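Local coordinates for tudor and KH domain-containing protein homolog (Drosophila melanogaster, PDB 5YGB) that recognises the N-terminal tail of Piwi through its extended Tudor domain and likely recruits Piwi proteins to the piRNA biogenesis machinery, at residues A129-T134 with N204-M209. The protein carries 1 engineered substitution. Sequence-based numbering, arbitrary orientation. Where two conformers were deposited one is given.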
# COMPACT_ATOMS: atom_id res chain seq x y z
N ALA A 129 15.32 -5.46 4.53
CA ALA A 129 16.33 -6.51 4.53
C ALA A 129 17.16 -6.54 5.81
O ALA A 129 17.36 -5.52 6.47
CB ALA A 129 17.24 -6.35 3.32
N ASN A 130 17.62 -7.74 6.15
CA ASN A 130 18.63 -7.97 7.20
C ASN A 130 18.17 -7.67 8.62
O ASN A 130 19.00 -7.42 9.50
CB ASN A 130 19.89 -7.16 6.88
CG ASN A 130 20.48 -7.50 5.51
OD1 ASN A 130 20.63 -8.68 5.17
ND2 ASN A 130 20.79 -6.48 4.72
N VAL A 131 16.86 -7.72 8.86
CA VAL A 131 16.33 -7.60 10.22
C VAL A 131 15.31 -8.70 10.54
O VAL A 131 14.68 -9.28 9.65
CB VAL A 131 15.63 -6.24 10.47
CG1 VAL A 131 16.58 -5.09 10.23
CG2 VAL A 131 14.37 -6.10 9.61
N LYS A 132 15.15 -8.96 11.83
CA LYS A 132 14.07 -9.81 12.31
C LYS A 132 13.58 -9.28 13.65
O LYS A 132 14.23 -8.43 14.27
CB LYS A 132 14.51 -11.27 12.44
CG LYS A 132 15.56 -11.50 13.49
CD LYS A 132 15.93 -12.97 13.57
CE LYS A 132 16.90 -13.22 14.71
NZ LYS A 132 17.27 -14.66 14.81
N SER A 133 12.43 -9.76 14.08
CA SER A 133 11.82 -9.30 15.31
C SER A 133 12.66 -9.61 16.55
O SER A 133 13.40 -10.60 16.57
CB SER A 133 10.43 -9.92 15.47
OG SER A 133 9.82 -9.50 16.67
N THR A 134 12.56 -8.76 17.56
CA THR A 134 13.24 -8.96 18.83
C THR A 134 12.59 -10.05 19.67
O THR A 134 13.24 -10.63 20.55
CB THR A 134 13.25 -7.67 19.67
OG1 THR A 134 11.92 -7.16 19.78
CG2 THR A 134 14.15 -6.62 19.04
N ASN A 204 21.69 3.28 8.00
CA ASN A 204 20.39 3.08 7.37
C ASN A 204 19.36 2.66 8.41
O ASN A 204 19.70 2.47 9.59
CB ASN A 204 20.50 2.08 6.21
CG ASN A 204 20.90 0.69 6.65
OD1 ASN A 204 20.45 0.19 7.68
ND2 ASN A 204 21.75 0.04 5.86
N ILE A 205 18.11 2.52 8.00
CA ILE A 205 17.02 2.34 8.95
C ILE A 205 17.11 0.97 9.66
O ILE A 205 16.84 0.88 10.85
CB ILE A 205 15.65 2.54 8.25
CG1 ILE A 205 15.45 4.04 8.00
CG2 ILE A 205 14.50 1.98 9.08
CD1 ILE A 205 14.15 4.42 7.33
N ALA A 206 17.53 -0.07 8.95
CA ALA A 206 17.77 -1.37 9.58
C ALA A 206 18.79 -1.25 10.71
O ALA A 206 18.60 -1.79 11.80
CB ALA A 206 18.25 -2.38 8.55
N ASP A 207 19.89 -0.54 10.44
CA ASP A 207 20.93 -0.43 11.45
C ASP A 207 20.49 0.46 12.61
O ASP A 207 20.88 0.20 13.76
CB ASP A 207 22.23 0.09 10.82
CG ASP A 207 22.93 -0.98 10.00
OD1 ASP A 207 22.69 -2.17 10.25
OD2 ASP A 207 23.72 -0.63 9.10
N LEU A 208 19.69 1.48 12.34
CA LEU A 208 19.11 2.27 13.42
C LEU A 208 18.20 1.41 14.30
O LEU A 208 18.27 1.49 15.53
CB LEU A 208 18.33 3.46 12.86
CG LEU A 208 19.19 4.58 12.27
CD1 LEU A 208 18.30 5.58 11.54
CD2 LEU A 208 19.99 5.27 13.37
N MET A 209 17.36 0.58 13.69
CA MET A 209 16.47 -0.26 14.48
C MET A 209 17.24 -1.29 15.31
O MET A 209 16.90 -1.51 16.47
CB MET A 209 15.45 -0.94 13.59
CG MET A 209 14.47 0.04 12.96
SD MET A 209 13.09 -0.77 12.15
CE MET A 209 12.25 -1.55 13.53
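The methyl of A206 meets the flat A129-N130 peptide group beyond its oxygen and not over a face: A206 CB lies 3.9 Å from A129 O, and the C=O...CB angle of about 176° puts the methyl almost on the extended carbonyl axis. Within 204-209, the flat amide of N204 caps the helix: its OD1 accepts from the backbone N of D207 over 2.9 Å, with an N-H...O angle of 159° and the donor close to the line of the amide C=O. Since N204 immediately precedes the helix and accepts from the residue three places on, it is the N-cap; this bond, with the backbone bond from L208 N to N204 O, closes the first turn, from which the A206 methyl projects.

Between V131 and A206 the contact is apolar. V131 CG1 approaches A206 CB to 3.6 Å and A206 CA to 4.0 Å; this branch stands anti to the carbonyl carbon of V131 (chi1 -58°), a rotation that turns it to the helix. The CA atoms of V131 and A206 are 6.4 Å apart, a separation consistent with the small A206 side chain.

Topologically, the contact belongs to the staphylococcal nuclease-like half of the extended Tudor domain, joining the chain just after strand 124-128 to the helix that follows strand 188-195. Backbone hydrogen bonds of A129 with V192 in strand 188-195, and of K132 with L216 in strand 216-217, place the segment between the two strands. On the helix, I205 and M209 also pack on F150 and L153 of helix 144-154, while V131 also touches W142.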